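Local coordinates for protein Alp7A (PDB 5EC0) that binds ADP as a bacterial actin-like protein of the ParM-related group and probably assembles into filaments that segregate plasmid DNA, at residues 300-303 with 304-308; 340-343 with 344-348; 374-377 with 378-381. All coordinates share one frame; numbering follows the deposited sequence.

Contact 1 of 3, residues 300-303 with 304-308; sequences KEYT and EIKIA
Thr303 O takes the N-H of Ile307 at 2.8 Å, while Tyr302 O receives Lys306 N. With Glu304 N on Lys300 O and Ile305 N on Glu301 O, these bonds are four consecutive rungs of helix 292-313. The side chains of Lys300 and Glu304, one turn apart, slant across each other without a salt bridge, Lys300 NZ standing 4.6 Å from Glu304 OE2; the ammonium is instead salt-bridged to Glu344 on helix 335-346. On another side of the helix, Lys306 climbs back over its own turn to lie on Tyr302. Its chain leaves beside the backbone N (chi1 -60°) and bends again at chi2 and chi3, which lays CE over a face of the ring, 3.9 Å from the centroid, in a CH-pi contact. Lys306 NZ continues past the phenol to Asp218 and Gln309. Phe243 meets the ring edge-to-face. Replacing Tyr302 by an alanine would probably leave the Lys306 methylenes without their aromatic floor and open a gap against Phe243. Thr303 and Ile307 lie side by side, pointing the same way, with Thr303 CG2 4.1 Å from Ile307 CG1, and Thr303 OG1 is bonded to Leu299 O. The ring thus shields the greasy part of a buried lysine whose charge is met by Asp218; the Tyr302 side chain itself stands about 9 Å from the bound ADP.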
# COMPACT_ATOMS: atom_id res chain seq x y z
N LYS A 300 13.90 8.72 -15.92
CA LYS A 300 13.60 8.33 -17.29
C LYS A 300 14.30 7.02 -17.60
O LYS A 300 13.69 6.13 -18.22
CB LYS A 300 14.00 9.41 -18.29
CG LYS A 300 13.36 9.23 -19.67
CD LYS A 300 13.98 10.16 -20.70
CE LYS A 300 13.52 9.82 -22.11
NZ LYS A 300 14.27 10.65 -23.09
N GLU A 301 15.56 6.90 -17.18
CA GLU A 301 16.30 5.63 -17.28
C GLU A 301 15.51 4.47 -16.69
O GLU A 301 15.30 3.45 -17.36
CB GLU A 301 17.65 5.70 -16.54
CG GLU A 301 18.67 6.67 -17.10
CD GLU A 301 19.88 6.81 -16.19
OE1 GLU A 301 20.17 5.84 -15.44
OE2 GLU A 301 20.52 7.88 -16.21
N TYR A 302 15.10 4.63 -15.44
CA TYR A 302 14.35 3.60 -14.73
C TYR A 302 13.06 3.25 -15.47
O TYR A 302 12.73 2.09 -15.66
CB TYR A 302 14.04 4.04 -13.29
CG TYR A 302 13.36 2.96 -12.48
CD1 TYR A 302 14.09 1.89 -11.96
CD2 TYR A 302 11.98 3.00 -12.24
CE1 TYR A 302 13.46 0.88 -11.23
CE2 TYR A 302 11.35 2.00 -11.52
CZ TYR A 302 12.09 0.94 -11.01
OH TYR A 302 11.49 -0.06 -10.29
N THR A 303 12.34 4.28 -15.91
CA THR A 303 11.08 4.10 -16.63
C THR A 303 11.29 3.29 -17.92
O THR A 303 10.48 2.43 -18.27
CB THR A 303 10.43 5.47 -16.93
OG1 THR A 303 10.16 6.14 -15.70
CG2 THR A 303 9.12 5.31 -17.70
N GLU A 304 12.39 3.56 -18.62
CA GLU A 304 12.71 2.82 -19.83
C GLU A 304 12.86 1.33 -19.52
O GLU A 304 12.39 0.48 -20.26
CB GLU A 304 13.96 3.41 -20.51
CG GLU A 304 13.60 4.35 -21.67
CD GLU A 304 14.67 5.37 -22.01
OE1 GLU A 304 15.66 5.48 -21.26
OE2 GLU A 304 14.53 6.07 -23.04
N ILE A 305 13.49 1.02 -18.39
CA ILE A 305 13.56 -0.36 -17.94
C ILE A 305 12.14 -0.91 -17.62
O ILE A 305 11.83 -2.04 -17.96
CB ILE A 305 14.49 -0.49 -16.71
CG1 ILE A 305 15.93 -0.16 -17.10
CG2 ILE A 305 14.45 -1.89 -16.14
CD1 ILE A 305 16.78 0.33 -15.94
N LYS A 306 11.29 -0.10 -16.99
CA LYS A 306 9.95 -0.58 -16.64
C LYS A 306 9.09 -0.84 -17.88
O LYS A 306 8.45 -1.89 -17.99
CB LYS A 306 9.23 0.41 -15.72
CG LYS A 306 9.89 0.69 -14.37
CD LYS A 306 10.05 -0.55 -13.49
CE LYS A 306 11.43 -1.18 -13.66
NZ LYS A 306 11.57 -2.42 -12.86
N ILE A 307 9.07 0.10 -18.82
CA ILE A 307 8.25 -0.06 -20.01
C ILE A 307 8.65 -1.33 -20.75
O ILE A 307 7.80 -2.10 -21.18
CB ILE A 307 8.35 1.15 -20.96
CG1 ILE A 307 7.84 2.41 -20.28
CG2 ILE A 307 7.53 0.92 -22.22
CD1 ILE A 307 6.44 2.28 -19.71
N ALA A 308 9.96 -1.55 -20.86
CA ALA A 308 10.50 -2.71 -21.57
C ALA A 308 10.16 -4.01 -20.84
O ALA A 308 9.87 -5.02 -21.49
CB ALA A 308 12.01 -2.59 -21.74

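Contact 2 of 3, residues 340-343 with 344-348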
# COMPACT_ATOMS: atom_id res chain seq x y z
N VAL A 340 6.62 10.44 -21.60
CA VAL A 340 7.73 10.76 -22.49
C VAL A 340 8.30 9.52 -23.17
O VAL A 340 8.50 9.49 -24.39
CB VAL A 340 8.89 11.46 -21.72
CG1 VAL A 340 10.07 11.72 -22.67
CG2 VAL A 340 8.41 12.76 -21.07
N VAL A 341 8.56 8.49 -22.37
CA VAL A 341 9.19 7.28 -22.88
C VAL A 341 8.27 6.54 -23.86
O VAL A 341 8.73 6.09 -24.91
CB VAL A 341 9.61 6.33 -21.73
CG1 VAL A 341 9.78 4.90 -22.24
CG2 VAL A 341 10.91 6.83 -21.06
N THR A 342 6.98 6.43 -23.54
CA THR A 342 6.09 5.67 -24.41
C THR A 342 5.87 6.42 -25.72
O THR A 342 5.71 5.80 -26.78
CB THR A 342 4.73 5.35 -23.72
OG1 THR A 342 4.12 6.55 -23.23
CG2 THR A 342 4.96 4.41 -22.57
N GLU A 343 5.92 7.74 -25.67
CA GLU A 343 5.79 8.53 -26.88
C GLU A 343 7.01 8.34 -27.79
O GLU A 343 6.86 8.26 -29.00
CB GLU A 343 5.60 10.00 -26.57
CG GLU A 343 5.28 10.79 -27.83
CD GLU A 343 5.23 12.28 -27.59
OE1 GLU A 343 4.33 12.72 -26.85
OE2 GLU A 343 6.08 13.00 -28.15
N GLU A 344 8.20 8.27 -27.20
CA GLU A 344 9.43 8.06 -27.98
C GLU A 344 9.45 6.68 -28.61
O GLU A 344 9.99 6.48 -29.70
CB GLU A 344 10.69 8.21 -27.11
CG GLU A 344 11.04 9.63 -26.69
CD GLU A 344 12.28 9.66 -25.79
OE1 GLU A 344 12.63 8.60 -25.21
OE2 GLU A 344 12.91 10.73 -25.67
N ARG A 345 8.85 5.72 -27.92
CA ARG A 345 8.98 4.32 -28.26
C ARG A 345 7.87 3.85 -29.20
O ARG A 345 8.11 3.00 -30.05
CB ARG A 345 8.98 3.50 -26.96
CG ARG A 345 9.78 2.22 -27.01
CD ARG A 345 9.85 1.58 -25.63
NE ARG A 345 10.04 0.14 -25.71
CZ ARG A 345 11.22 -0.45 -25.86
NH1 ARG A 345 12.32 0.30 -25.95
NH2 ARG A 345 11.31 -1.77 -25.92
N TYR A 346 6.67 4.40 -29.04
CA TYR A 346 5.52 3.91 -29.81
C TYR A 346 4.82 4.99 -30.62
O TYR A 346 3.88 4.71 -31.37
CB TYR A 346 4.50 3.25 -28.87
CG TYR A 346 5.07 2.23 -27.90
CD1 TYR A 346 5.65 1.05 -28.36
CD2 TYR A 346 5.02 2.45 -26.52
CE1 TYR A 346 6.17 0.11 -27.47
CE2 TYR A 346 5.53 1.52 -25.63
CZ TYR A 346 6.10 0.35 -26.11
OH TYR A 346 6.62 -0.59 -25.22
N GLY A 347 5.26 6.24 -30.47
CA GLY A 347 4.56 7.35 -31.09
C GLY A 347 3.51 7.94 -30.16
O GLY A 347 3.11 7.30 -29.19
N ARG A 348 3.06 9.16 -30.46
CA ARG A 348 2.15 9.88 -29.57
C ARG A 348 0.78 9.21 -29.44
O ARG A 348 0.24 9.11 -28.33
CB ARG A 348 1.98 11.32 -30.06
CG ARG A 348 1.16 12.19 -29.12
CD ARG A 348 -0.10 12.68 -29.83
NE ARG A 348 -0.96 13.50 -28.98
CZ ARG A 348 -1.94 14.28 -29.43
NH1 ARG A 348 -2.67 14.99 -28.58
NH2 ARG A 348 -2.19 14.35 -30.73
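Thr342 and Tyr346 meet at the last turn of helix 335-346, where the tyrosine ring swings back along the helix and its CD2 comes 4.0 Å from Thr342 CB. The same ring carbon lies 3.4 Å from Thr342 O, which approaches the ring obliquely and also accepts the Tyr346 N-H at 2.8 Å. The ring gets there because CG sits opposite the carbonyl carbon, beside the backbone N (chi1 -49°). Arg345 CB lies over the centre of one ring face, 4.0 Å above the plane, and the phenol OH reaches the edge of the Arg345 guanidinium in its plane; Arg345 NE is salt-bridged to Glu311.

On another side, Glu343 and Arg348 slant across one another, their carboxylate and guanidinium planes 76° apart. They meet through carbon: Glu343 CG is 3.7 Å from Arg348 CA, and OE1 is 3.9 Å from Arg348 CG. The charges do not pair, and Arg348 NE turns to Glu352. Glu344 runs out extended, its CG 3.4 Å from Val340 O, and its carboxylate has its partner on helix 292-313.

The backbone accounts for the end of the helix here. Gly347 N still bonds to Glu343 O, but the donor stands 44° out of the carbonyl plane, and Arg345 N is held weakly by both Val341 O and Thr342 O. Gly347 then leaves helical geometry with positive phi; a side chain there would jam against the carbonyl oxygen of Tyr346. It serves as N-cap position for helix 348-354, so one glycine joins two helices. Val341 and Tyr346 pack on helix 292-313, Thr342 OG1 bonds to Ile338 O and Ser351, and the Tyr346 ring meets that of His355, at the start of strand 355-357, with nearly parallel planes.

Contact 3 of 3, residues 374-377 with 378-381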
# COMPACT_ATOMS: atom_id res chain seq x y z
N ARG A 374 -17.62 -2.53 0.08
CA ARG A 374 -18.97 -1.98 -0.09
C ARG A 374 -19.92 -2.97 -0.76
O ARG A 374 -21.10 -2.98 -0.46
CB ARG A 374 -18.98 -0.69 -0.92
CG ARG A 374 -18.02 0.36 -0.47
CD ARG A 374 -18.62 1.37 0.47
NE ARG A 374 -17.61 2.41 0.71
CZ ARG A 374 -17.83 3.71 0.63
NH1 ARG A 374 -19.04 4.17 0.32
NH2 ARG A 374 -16.84 4.56 0.86
N ALA A 375 -19.42 -3.77 -1.69
CA ALA A 375 -20.28 -4.72 -2.36
C ALA A 375 -20.64 -5.81 -1.36
O ALA A 375 -21.79 -6.26 -1.29
CB ALA A 375 -19.61 -5.30 -3.59
N GLU A 376 -19.66 -6.19 -0.55
CA GLU A 376 -19.91 -7.18 0.48
C GLU A 376 -20.94 -6.67 1.50
O GLU A 376 -21.84 -7.41 1.89
CB GLU A 376 -18.61 -7.55 1.19
CG GLU A 376 -18.79 -8.66 2.20
CD GLU A 376 -19.04 -10.01 1.54
OE1 GLU A 376 -18.60 -10.20 0.38
OE2 GLU A 376 -19.67 -10.88 2.19
N GLN A 377 -20.80 -5.41 1.90
CA GLN A 377 -21.70 -4.79 2.86
C GLN A 377 -23.13 -4.72 2.31
O GLN A 377 -24.09 -4.89 3.06
CB GLN A 377 -21.21 -3.38 3.23
CG GLN A 377 -21.69 -2.89 4.61
CD GLN A 377 -21.38 -1.40 4.90
OE1 GLN A 377 -20.60 -0.75 4.19
NE2 GLN A 377 -22.00 -0.87 5.95
N VAL A 378 -23.28 -4.45 1.02
CA VAL A 378 -24.59 -4.43 0.38
C VAL A 378 -25.20 -5.83 0.37
O VAL A 378 -26.38 -6.02 0.63
CB VAL A 378 -24.50 -3.90 -1.08
CG1 VAL A 378 -25.82 -4.13 -1.83
CG2 VAL A 378 -24.13 -2.43 -1.07
N LYS A 379 -24.35 -6.81 0.06
CA LYS A 379 -24.74 -8.21 0.00
C LYS A 379 -25.23 -8.70 1.36
O LYS A 379 -26.16 -9.50 1.45
CB LYS A 379 -23.55 -9.04 -0.46
CG LYS A 379 -23.91 -10.36 -1.11
CD LYS A 379 -22.65 -11.20 -1.28
CE LYS A 379 -22.95 -12.68 -1.11
NZ LYS A 379 -21.70 -13.47 -0.93
N LYS A 380 -24.59 -8.20 2.41
CA LYS A 380 -24.95 -8.59 3.77
C LYS A 380 -26.34 -8.07 4.11
O LYS A 380 -27.19 -8.83 4.57
CB LYS A 380 -23.92 -8.08 4.77
CG LYS A 380 -23.99 -8.76 6.13
CD LYS A 380 -23.13 -8.04 7.16
CE LYS A 380 -23.26 -8.66 8.55
NZ LYS A 380 -22.51 -7.88 9.58
N GLN A 381 -26.57 -6.78 3.87
CA GLN A 381 -27.85 -6.17 4.22
C GLN A 381 -28.98 -6.74 3.37
O GLN A 381 -30.12 -6.87 3.83
CB GLN A 381 -27.76 -4.65 4.08
CG GLN A 381 -26.59 -4.07 4.86
CD GLN A 381 -26.34 -2.59 4.59
OE1 GLN A 381 -26.64 -2.08 3.51
NE2 GLN A 381 -25.76 -1.90 5.58
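Helix 364-386, the long C-terminal helix, carries this contact on an outer part of the molecule, and Gln377 and Gln381 are neighbours one turn apart along it. Their side chains slant across each other with the amide planes 58° apart, and the two NE2 atoms come within 3.9 Å. Both are N-H donors, so they are neighbours and not a bonded pair; Gln377 OE1 is satisfied instead by Arg5. Gln377 stretches away from the helix toward Arg5, its chain extended from a CG anti to the backbone N (chi1 -155°). Gln381 starts the other way, with CG beside its backbone N (chi1 -53°), which tucks CG against Gln377 O at 3.2 Å. That carbonyl also receives the Gln381 N-H, at the same distance.

Val378 uses its CG2 branch in a similar way: it lies 3.1 Å from Arg374 O, the oxygen that accepts the Val378 N-H. Farther round the helix, Glu376 and Lys379 carry opposite charges at 4.5 Å between Glu376 OE2 and Lys379 NZ, beyond a salt bridge, though they may still attract weakly. Lys379 N is bonded to Ala375 O, and Lys380 N to Glu376 O at 2.9 Å.

The salt bridges leave the run: Arg374 NE goes to Glu370 one turn earlier, Lys380 NZ to Glu123. Leu194, in a loop, touches Ala375 and Val378, so part of the helix rests on the body of the protein. Regular i to i+4 backbone bonding with charged and amide side chains, partly tied back to the body by Arg5, Glu123 and the Leu194 loop, is that of a largely solvent-facing helix.

How the contacts relate
Contacts 1 and 2 belong together: helices 292-313 and 335-346 lie side by side in the Alp7A C-terminal domain. Lys300 CG packs on Val341 CG2, and Ile307 CG2 meets Tyr346 OH at 3.5 Å, beside the salt bridge between the two helices. Half of the touching residues of contact 1 are buried, and it lies nearer the nucleotide, with an aromatic-lysine arrangement; contact 2 is only partly buried, most of its residues exposed, and deals with the end of its helix. Contact 3 is a surface contact on helix 364-386, its centre about 41 and 43 Å from those of contacts 1 and 2. There, with no buried residue, the side chains are mainly amides and charges, and no ring packing occurs.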